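Local coordinates for 16S rRNA methylase (Uncultured bacterium, PDB 7JLZ), which probably methylates adenine 1408 of the 16S rRNA in the 30S ribosomal subunit, a modification linked to aminoglycoside resistance, at residues K2-K7 with P56-L61; D95-I100 with S122-S127; Y38-A43 with E71-A76. One frame throughout, in Å; residues are numbered along the deposited sequence. Where two conformers were deposited one is given.

Contact 1 (K2-K7 with P56-L61); sequences KVVTGK and PIQKQL. With SO4 (sulfate ion), chain B.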
loop_
_atom_site.group_PDB
_atom_site.type_symbol
_atom_site.label_atom_id
_atom_site.label_comp_id
_atom_site.label_asym_id
_atom_site.label_seq_id
_atom_site.Cartn_x
_atom_site.Cartn_y
_atom_site.Cartn_z
ATOM N N LYS A 2 -17.290 -0.677 -2.000
ATOM C CA LYS A 2 -17.806 0.546 -1.403
ATOM C C LYS A 2 -16.749 1.641 -1.504
ATOM O O LYS A 2 -15.675 1.527 -0.904
ATOM C CB LYS A 2 -18.213 0.300 0.050
ATOM C CG LYS A 2 -19.348 -0.723 0.230
ATOM C CD LYS A 2 -20.661 -0.260 -0.392
ATOM C CE LYS A 2 -21.850 -1.202 -0.033
ATOM N NZ LYS A 2 -21.694 -2.584 -0.570
ATOM N N VAL A 3 -17.059 2.689 -2.271
ATOM C CA VAL A 3 -16.158 3.810 -2.524
ATOM C C VAL A 3 -16.486 4.924 -1.540
ATOM O O VAL A 3 -17.660 5.278 -1.370
ATOM C CB VAL A 3 -16.278 4.287 -3.982
ATOM C CG1 VAL A 3 -15.539 5.584 -4.210
ATOM C CG2 VAL A 3 -15.754 3.200 -4.945
ATOM N N VAL A 4 -15.460 5.466 -0.883
ATOM C CA VAL A 4 -15.624 6.511 0.118
ATOM C C VAL A 4 -15.471 7.876 -0.537
ATOM O O VAL A 4 -14.492 8.134 -1.247
ATOM C CB VAL A 4 -14.607 6.350 1.264
ATOM C CG1 VAL A 4 -14.748 7.492 2.286
ATOM C CG2 VAL A 4 -14.750 4.990 1.943
ATOM N N THR A 5 -16.419 8.771 -0.259
ATOM C CA THR A 5 -16.335 10.173 -0.678
ATOM C C THR A 5 -16.831 11.012 0.496
ATOM O O THR A 5 -18.041 11.120 0.716
ATOM C CB THR A 5 -17.151 10.443 -1.939
ATOM O OG1 THR A 5 -16.644 9.652 -3.022
ATOM C CG2 THR A 5 -17.062 11.898 -2.323
ATOM N N GLY A 6 -15.899 11.579 1.253
ATOM C CA GLY A 6 -16.285 12.337 2.435
ATOM C C GLY A 6 -16.989 11.443 3.437
ATOM O O GLY A 6 -16.553 10.321 3.725
ATOM N N LYS A 7 -18.119 11.918 3.943
ATOM C CA LYS A 7 -18.880 11.177 4.937
ATOM C C LYS A 7 -19.794 10.131 4.319
ATOM O O LYS A 7 -20.622 9.554 5.031
ATOM C CB LYS A 7 -19.699 12.142 5.800
ATOM C CG LYS A 7 -18.836 12.991 6.718
ATOM C CD LYS A 7 -19.660 13.671 7.801
ATOM C CE LYS A 7 -18.772 14.506 8.709
ATOM N NZ LYS A 7 -19.519 15.016 9.891
ATOM N N PRO A 56 -10.037 0.037 6.293
ATOM C CA PRO A 56 -11.267 -0.564 6.839
ATOM C C PRO A 56 -12.241 0.392 7.494
ATOM O O PRO A 56 -13.423 0.048 7.632
ATOM C CB PRO A 56 -10.740 -1.561 7.874
ATOM C CG PRO A 56 -9.396 -0.981 8.290
ATOM C CD PRO A 56 -8.831 -0.371 7.041
ATOM N N ILE A 57 -11.801 1.549 7.979
ATOM C CA ILE A 57 -12.659 2.428 8.765
ATOM C C ILE A 57 -12.997 3.635 7.903
ATOM O O ILE A 57 -12.098 4.296 7.380
ATOM C CB ILE A 57 -11.980 2.827 10.086
ATOM C CG1 ILE A 57 -11.766 1.585 10.955
ATOM C CG2 ILE A 57 -12.794 3.896 10.842
ATOM C CD1 ILE A 57 -10.837 1.789 12.126
ATOM N N GLN A 58 -14.299 3.922 7.741
ATOM C CA GLN A 58 -14.689 4.957 6.789
ATOM C C GLN A 58 -14.070 6.307 7.149
ATOM O O GLN A 58 -13.619 7.050 6.265
ATOM C CB GLN A 58 -16.205 5.082 6.727
ATOM C CG GLN A 58 -16.657 6.203 5.821
ATOM C CD GLN A 58 -18.116 6.553 6.030
ATOM O OE1 GLN A 58 -18.757 6.064 6.961
ATOM N NE2 GLN A 58 -18.649 7.403 5.163
ATOM N N LYS A 59 -14.012 6.622 8.441
ATOM C CA LYS A 59 -13.482 7.920 8.863
ATOM C C LYS A 59 -12.021 8.106 8.462
ATOM O O LYS A 59 -11.563 9.255 8.350
ATOM C CB LYS A 59 -13.646 8.091 10.380
ATOM C CG LYS A 59 -15.045 8.501 10.812
ATOM C CD LYS A 59 -15.136 8.681 12.330
ATOM C CE LYS A 59 -16.453 9.339 12.737
ATOM N NZ LYS A 59 -16.494 9.627 14.190
ATOM N N GLN A 60 -11.273 7.014 8.258
ATOM C CA GLN A 60 -9.879 7.132 7.834
ATOM C C GLN A 60 -9.750 7.906 6.537
ATOM O O GLN A 60 -8.781 8.647 6.342
ATOM C CB GLN A 60 -9.251 5.761 7.599
ATOM C CG GLN A 60 -8.939 4.988 8.817
ATOM C CD GLN A 60 -8.291 3.688 8.464
ATOM O OE1 GLN A 60 -8.905 2.629 8.602
ATOM N NE2 GLN A 60 -7.043 3.747 8.008
ATOM N N LEU A 61 -10.666 7.673 5.596
ATOM C CA LEU A 61 -10.511 8.170 4.242
ATOM C C LEU A 61 -11.412 9.357 3.953
ATOM O O LEU A 61 -11.423 9.844 2.820
ATOM C CB LEU A 61 -10.770 7.047 3.232
ATOM C CG LEU A 61 -9.840 5.855 3.431
ATOM C CD1 LEU A 61 -10.167 4.786 2.393
ATOM C CD2 LEU A 61 -8.392 6.269 3.339
HETATM S S SO4 B . -19.165 15.579 3.131
HETATM O O1 SO4 B . -18.544 15.643 4.425
HETATM O O2 SO4 B . -18.384 16.329 2.184
HETATM O O3 SO4 B . -20.489 16.138 3.207
HETATM O O4 SO4 B . -19.247 14.208 2.705
#

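Contact 2 (D95-I100 with S122-S127); sequences DKLTII and SNILKS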
loop_
_atom_site.group_PDB
_atom_site.type_symbol
_atom_site.label_atom_id
_atom_site.label_comp_id
_atom_site.label_asym_id
_atom_site.label_seq_id
_atom_site.Cartn_x
_atom_site.Cartn_y
_atom_site.Cartn_z
ATOM N N ASP A 95 -0.892 -2.725 -11.336
ATOM C CA ASP A 95 0.469 -2.737 -11.861
ATOM C C ASP A 95 1.488 -2.530 -10.749
ATOM O O ASP A 95 2.632 -2.998 -10.850
ATOM C CB ASP A 95 0.624 -1.655 -12.930
ATOM C CG ASP A 95 -0.314 -1.859 -14.104
ATOM O OD1 ASP A 95 -0.103 -2.826 -14.875
ATOM O OD2 ASP A 95 -1.273 -1.068 -14.239
ATOM N N LYS A 96 1.096 -1.828 -9.692
ATOM C CA LYS A 96 1.952 -1.637 -8.532
ATOM C C LYS A 96 1.104 -1.701 -7.275
ATOM O O LYS A 96 -0.001 -1.158 -7.236
ATOM C CB LYS A 96 2.708 -0.309 -8.577
ATOM C CG LYS A 96 3.690 -0.175 -7.407
ATOM C CD LYS A 96 4.384 1.166 -7.341
ATOM C CE LYS A 96 5.397 1.164 -6.198
ATOM N NZ LYS A 96 6.096 2.470 -6.058
ATOM N N LEU A 97 1.641 -2.364 -6.252
ATOM C CA LEU A 97 1.021 -2.487 -4.941
ATOM C C LEU A 97 2.012 -1.940 -3.930
ATOM O O LEU A 97 3.122 -2.463 -3.810
ATOM C CB LEU A 97 0.685 -3.946 -4.619
ATOM C CG LEU A 97 0.159 -4.238 -3.219
ATOM C CD1 LEU A 97 -1.141 -3.496 -2.946
ATOM C CD2 LEU A 97 -0.040 -5.754 -3.066
ATOM N N THR A 98 1.627 -0.885 -3.228
ATOM C CA THR A 98 2.467 -0.324 -2.174
ATOM C C THR A 98 1.820 -0.608 -0.825
ATOM O O THR A 98 0.630 -0.334 -0.626
ATOM C CB THR A 98 2.699 1.172 -2.400
ATOM O OG1 THR A 98 3.403 1.340 -3.642
ATOM C CG2 THR A 98 3.549 1.794 -1.259
ATOM N N ILE A 99 2.606 -1.179 0.093
ATOM C CA ILE A 99 2.126 -1.618 1.391
ATOM C C ILE A 99 2.948 -0.889 2.448
ATOM O O ILE A 99 4.133 -1.187 2.625
ATOM C CB ILE A 99 2.249 -3.135 1.574
ATOM C CG1 ILE A 99 1.568 -3.896 0.425
ATOM C CG2 ILE A 99 1.640 -3.532 2.902
ATOM C CD1 ILE A 99 1.843 -5.395 0.449
ATOM N N ILE A 100 2.336 0.071 3.139
ATOM C CA ILE A 100 2.998 0.780 4.227
ATOM C C ILE A 100 2.520 0.113 5.509
ATOM O O ILE A 100 1.435 0.418 6.026
ATOM C CB ILE A 100 2.704 2.280 4.195
ATOM C CG1 ILE A 100 3.042 2.831 2.807
ATOM C CG2 ILE A 100 3.490 2.999 5.310
ATOM C CD1 ILE A 100 2.551 4.240 2.553
ATOM N N SER A 122 0.166 -11.270 -3.857
ATOM C CA SER A 122 0.373 -11.682 -5.239
ATOM C C SER A 122 -0.922 -11.627 -6.037
ATOM O O SER A 122 -0.893 -11.375 -7.242
ATOM C CB SER A 122 0.975 -13.086 -5.283
ATOM O OG SER A 122 1.891 -13.197 -6.356
ATOM N N ASN A 123 -2.067 -11.841 -5.386
ATOM C CA ASN A 123 -3.326 -11.878 -6.122
ATOM C C ASN A 123 -3.882 -10.492 -6.428
ATOM O O ASN A 123 -4.705 -10.362 -7.334
ATOM C CB ASN A 123 -4.357 -12.721 -5.368
ATOM C CG ASN A 123 -4.106 -14.218 -5.538
ATOM O OD1 ASN A 123 -3.054 -14.627 -6.028
ATOM N ND2 ASN A 123 -5.068 -15.029 -5.150
ATOM N N ILE A 124 -3.461 -9.450 -5.703
ATOM C CA ILE A 124 -3.798 -8.105 -6.142
ATOM C C ILE A 124 -3.025 -7.745 -7.411
ATOM O O ILE A 124 -3.540 -7.040 -8.290
ATOM C CB ILE A 124 -3.512 -7.108 -4.997
ATOM C CG1 ILE A 124 -4.491 -7.324 -3.838
ATOM C CG2 ILE A 124 -3.561 -5.646 -5.497
ATOM C CD1 ILE A 124 -4.085 -6.554 -2.551
ATOM N N LEU A 125 -1.798 -8.238 -7.540
ATOM C CA LEU A 125 -0.891 -7.795 -8.591
ATOM C C LEU A 125 -1.190 -8.465 -9.924
ATOM O O LEU A 125 -1.532 -9.648 -9.973
ATOM C CB LEU A 125 0.554 -8.104 -8.203
ATOM C CG LEU A 125 1.173 -7.163 -7.186
ATOM C CD1 LEU A 125 2.491 -7.730 -6.690
ATOM C CD2 LEU A 125 1.376 -5.826 -7.860
ATOM N N LYS A 126 -1.015 -7.707 -11.008
ATOM C CA LYS A 126 -0.908 -8.302 -12.333
ATOM C C LYS A 126 0.391 -9.096 -12.423
ATOM O O LYS A 126 1.320 -8.892 -11.629
ATOM C CB LYS A 126 -0.925 -7.224 -13.413
ATOM C CG LYS A 126 -2.169 -6.369 -13.466
ATOM C CD LYS A 126 -2.089 -5.462 -14.671
ATOM C CE LYS A 126 -3.390 -4.752 -14.938
ATOM N NZ LYS A 126 -3.285 -3.931 -16.175
ATOM N N SER A 127 0.478 -9.971 -13.434
ATOM C CA SER A 127 1.593 -10.914 -13.502
ATOM C C SER A 127 2.943 -10.204 -13.464
ATOM O O SER A 127 3.859 -10.628 -12.748
ATOM C CB SER A 127 1.466 -11.789 -14.751
ATOM O OG SER A 127 1.426 -11.005 -15.928
HETATM O O HOH W 1 -3.634 -1.479 -15.737
#

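Contact 3 (Y38-A43 with E71-A76); sequences YVYKNA and ENITNA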
loop_
_atom_site.group_PDB
_atom_site.type_symbol
_atom_site.label_atom_id
_atom_site.label_comp_id
_atom_site.label_asym_id
_atom_site.label_seq_id
_atom_site.Cartn_x
_atom_site.Cartn_y
_atom_site.Cartn_z
ATOM N N TYR A 38 -1.154 9.577 0.986
ATOM C CA TYR A 38 -0.263 9.049 -0.043
ATOM C C TYR A 38 -0.971 8.943 -1.385
ATOM O O TYR A 38 -0.387 9.245 -2.437
ATOM C CB TYR A 38 0.247 7.681 0.403
ATOM C CG TYR A 38 1.352 7.063 -0.440
ATOM C CD1 TYR A 38 2.673 7.425 -0.234
ATOM C CD2 TYR A 38 1.079 6.091 -1.391
ATOM C CE1 TYR A 38 3.689 6.871 -0.955
ATOM C CE2 TYR A 38 2.104 5.517 -2.133
ATOM C CZ TYR A 38 3.408 5.917 -1.906
ATOM O OH TYR A 38 4.441 5.369 -2.624
ATOM N N VAL A 39 -2.234 8.525 -1.358
ATOM C CA VAL A 39 -3.008 8.387 -2.591
ATOM C C VAL A 39 -3.193 9.748 -3.249
ATOM O O VAL A 39 -2.926 9.928 -4.445
ATOM C CB VAL A 39 -4.360 7.725 -2.283
ATOM C CG1 VAL A 39 -5.249 7.737 -3.540
ATOM C CG2 VAL A 39 -4.132 6.290 -1.778
ATOM N N TYR A 40 -3.636 10.731 -2.462
ATOM C CA TYR A 40 -3.858 12.085 -2.963
ATOM C C TYR A 40 -2.574 12.703 -3.509
ATOM O O TYR A 40 -2.553 13.256 -4.614
ATOM C CB TYR A 40 -4.427 12.932 -1.824
ATOM C CG TYR A 40 -4.420 14.436 -2.017
ATOM C CD1 TYR A 40 -5.472 15.083 -2.650
ATOM C CD2 TYR A 40 -3.392 15.218 -1.496
ATOM C CE1 TYR A 40 -5.472 16.474 -2.796
ATOM C CE2 TYR A 40 -3.394 16.595 -1.633
ATOM C CZ TYR A 40 -4.435 17.214 -2.282
ATOM O OH TYR A 40 -4.437 18.586 -2.418
ATOM N N LYS A 41 -1.495 12.642 -2.730
ATOM C CA LYS A 41 -0.256 13.273 -3.152
ATOM C C LYS A 41 0.272 12.642 -4.432
ATOM O O LYS A 41 0.697 13.347 -5.353
ATOM C CB LYS A 41 0.771 13.181 -2.026
ATOM C CG LYS A 41 0.391 13.997 -0.796
ATOM C CD LYS A 41 0.573 15.499 -1.034
ATOM C CE LYS A 41 0.362 16.321 0.240
ATOM N NZ LYS A 41 0.679 17.779 0.041
ATOM N N ASN A 42 0.220 11.312 -4.526
ATOM C CA ASN A 42 0.766 10.661 -5.710
ATOM C C ASN A 42 -0.134 10.858 -6.924
ATOM O O ASN A 42 0.368 11.073 -8.036
ATOM C CB ASN A 42 1.028 9.184 -5.417
ATOM C CG ASN A 42 2.383 8.971 -4.761
ATOM O OD1 ASN A 42 2.476 8.687 -3.572
ATOM N ND2 ASN A 42 3.445 9.134 -5.540
ATOM N N ALA A 43 -1.457 10.846 -6.728
ATOM C CA ALA A 43 -2.375 11.127 -7.833
ATOM C C ALA A 43 -2.125 12.504 -8.441
ATOM O O ALA A 43 -2.094 12.659 -9.667
ATOM C CB ALA A 43 -3.822 11.014 -7.353
ATOM N N GLU A 71 -11.055 18.931 -5.304
ATOM C CA GLU A 71 -9.977 19.417 -6.153
ATOM C C GLU A 71 -9.936 18.730 -7.512
ATOM O O GLU A 71 -8.988 18.954 -8.272
ATOM C CB GLU A 71 -8.633 19.255 -5.437
ATOM C CG GLU A 71 -8.467 20.202 -4.265
ATOM C CD GLU A 71 -7.413 19.752 -3.275
ATOM O OE1 GLU A 71 -7.693 19.780 -2.054
ATOM O OE2 GLU A 71 -6.309 19.372 -3.715
ATOM N N ASN A 72 -10.939 17.910 -7.827
ATOM C CA ASN A 72 -11.026 17.229 -9.120
ATOM C C ASN A 72 -9.795 16.362 -9.376
ATOM O O ASN A 72 -9.280 16.300 -10.494
ATOM C CB ASN A 72 -11.237 18.233 -10.259
ATOM C CG ASN A 72 -12.046 17.652 -11.406
ATOM O OD1 ASN A 72 -13.058 16.981 -11.191
ATOM N ND2 ASN A 72 -11.599 17.900 -12.632
ATOM N N ILE A 73 -9.313 15.698 -8.329
ATOM C CA ILE A 73 -8.210 14.728 -8.466
ATOM C C ILE A 73 -8.876 13.394 -8.783
ATOM O O ILE A 73 -9.078 12.533 -7.926
ATOM C CB ILE A 73 -7.332 14.668 -7.212
ATOM C CG1 ILE A 73 -6.901 16.072 -6.775
ATOM C CG2 ILE A 73 -6.120 13.778 -7.449
ATOM C CD1 ILE A 73 -6.067 16.805 -7.790
ATOM N N THR A 74 -9.225 13.218 -10.061
ATOM C CA THR A 74 -10.083 12.113 -10.465
ATOM C C THR A 74 -9.355 10.774 -10.534
ATOM O O THR A 74 -10.017 9.735 -10.638
ATOM C CB THR A 74 -10.730 12.423 -11.817
ATOM O OG1 THR A 74 -9.734 12.900 -12.726
ATOM C CG2 THR A 74 -11.807 13.492 -11.657
ATOM N N ASN A 75 -8.024 10.769 -10.473
ATOM C CA ASN A 75 -7.263 9.527 -10.472
ATOM C C ASN A 75 -6.913 9.062 -9.066
ATOM O O ASN A 75 -5.982 8.263 -8.896
ATOM C CB ASN A 75 -5.999 9.677 -11.321
ATOM C CG ASN A 75 -5.080 10.781 -10.822
ATOM O OD1 ASN A 75 -5.530 11.819 -10.324
ATOM N ND2 ASN A 75 -3.779 10.564 -10.965
ATOM N N ALA A 76 -7.635 9.549 -8.059
ATOM C CA ALA A 76 -7.522 9.068 -6.686
ATOM C C ALA A 76 -8.881 8.520 -6.275
ATOM O O ALA A 76 -9.887 9.228 -6.367
ATOM C CB ALA A 76 -7.071 10.186 -5.742
#

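Contact 1 (K2-K7 with P56-L61)
The flat carboxamide of Gln-58 is met by the tip of the N-terminal hairpin at its nitrogen end, where the carbonyl oxygen of Lys-7 lies a little off the amide plane. NE2 is 2.9 Å from Lys-7 O and 3.1 Å from Lys-7 C, so it comes broadside to the C=O. The chain gets there fully stretched, with CG anti to the backbone N (chi1 176°). A second carboxamide, that of Gln-60, turns the other way. Its OE1 accepts the N-H of Ile-57, the donor N lying 28° out of the plane of the Gln-60 carbonyl, while NE2 reaches Gly-34 O and Glu-55 OE1.

Val-4 of strand 2-5 sends CG1 to the first turn of helix 58-70, 4.1 Å from Leu-61 CB, the two side chains crossing nearly at right angles. The same methyl meets the stem of Gln-58 at CG (4.2 Å), joining the polar and apolar halves. Beta-branched valine favours the extended backbone and offers a short apolar surface; its main chain bonds to Tyr-78. Gly-6 and Lys-7 have the backbone torsions of a type II' turn, and the positive phi of Gly-6 (62°) favours glycine.

A sulfate, probably from the crystallisation liquor, lies with O4 3.5 Å from Gly-6 CA. Ser-65 OG ties the turn to the helix by bonding both Gly-6 N and Leu-61 O. The nearly straight 2.8 Å bond from Lys-7 N to sulfate O4, with a second from Arg-66 NH2, implies a small anion-accepting spot at the turn.

Contact 2 (D95-I100 with S122-S127)
A beta-alpha-beta crossover of the Rossmann-like methyltransferase fold brings these segments together: strand 94-100, in the middle of the main sheet, is followed by helix 120-124, which ends against it before the chain enters the parallel neighbour 129-135. Leu-97 points from the strand into this connection. Its CG is anti to the backbone N (chi1 174°), which carries both methyls toward the helix end, where CD1 lies 4.1 Å from Ile-124 CG2 and the two side chains cross at about a right angle.

Leu-125, the first residue to leave helical torsions, approaches the same leucine nearer its root. Its CD2 rests 3.8 Å from Leu-97 CB and also reaches over the strand's backbone. Branched aliphatic residues suit this joint because it is buried and apolar; no hydrogen bond passes directly between the segments. Ile-121 adds to the apolar layer around Leu-97.

At the start of the strand, on the more exposed side, Asp-95 and Lys-126 run side by side and point the same way. The lysine is extended, so its CD passes 3.3 Å from Asp-95 OD1 before NZ reaches a long salt bridge with that oxygen (3.6 Å). Asp-95 OD2 accepts the backbone N-H of Val-27, which fixes the carboxylate to strand 26-31. A water bridges the pair, donating to Asp-95 OD2 at 2.8 Å and accepting from Lys-126 NZ at a short 2.5 Å.

Contact 3 (Y38-A43 with E71-A76)
Tyr-40 leaves helix 37-45 with CB alongside segment 71-76, and CG anti to the backbone N (chi1 166°) carries the ring toward it. CE1 comes 4.2 Å from Ile-73 CG1, an oblique approach, and the ring also meets that of Tyr-64. At the tip, OH donates a very short hydrogen bond, 2.4 Å, to Glu-71 OE2, which receives it on its syn lone pair, the side of the other oxygen. OE2 lies in the plane of the ring at its edge, and the carboxylate stands nearly perpendicular (88°) to that ring. Glu-71 OE1 is in a salt bridge with Lys-67 NZ, whose charge would probably favour an ionised carboxylate.

Glu-71 follows helix 58-70, which a Schellman motif closes: Ile-73 N bonds Ser-68 O, Asn-72 N bonds Gln-69 O, and Asn-72 takes the positive phi.

A type I turn from Ile-73 to Ala-76 then lays the chain against Ala-43, whose small CB allows close approach, 3.6 Å from Ile-73 CG2 and 3.7 Å from Ala-76 CB. Val-39 CG1 touches the same Ala-76 methyl. Asn-75 ND2 is shared by two carbonyls, which suits a carboxamide with two N-H groups: it bonds Thr-49 O, and reaches Ala-43 O in a straight bond (3.0 Å, 166°) from above the carbonyl plane.

In the fold
Helix 58-70 connects contacts 1 and 3: contact 1 packs the N-terminal hairpin on its first turn, and contact 3 fastens its far end to helix 37-45. Their segments alternate along the chain, with centres about 15 Å apart. Contact 2 lies nearer the centre of the chain, about 8 Å from it against 16 and 15 Å for contacts 1 and 3, and touches contact 3 through Tyr-38, whose OH is 3.9 Å from Thr-98 CG2. In Rossmann-like methyltransferases the cofactor pocket lies at the C-terminal ends of the parallel strands, so strand 94-100 and helix 37-45 probably border it. The sulfate is bound in contact 1, between the hairpin turn and Arg-66 of helix 58-70.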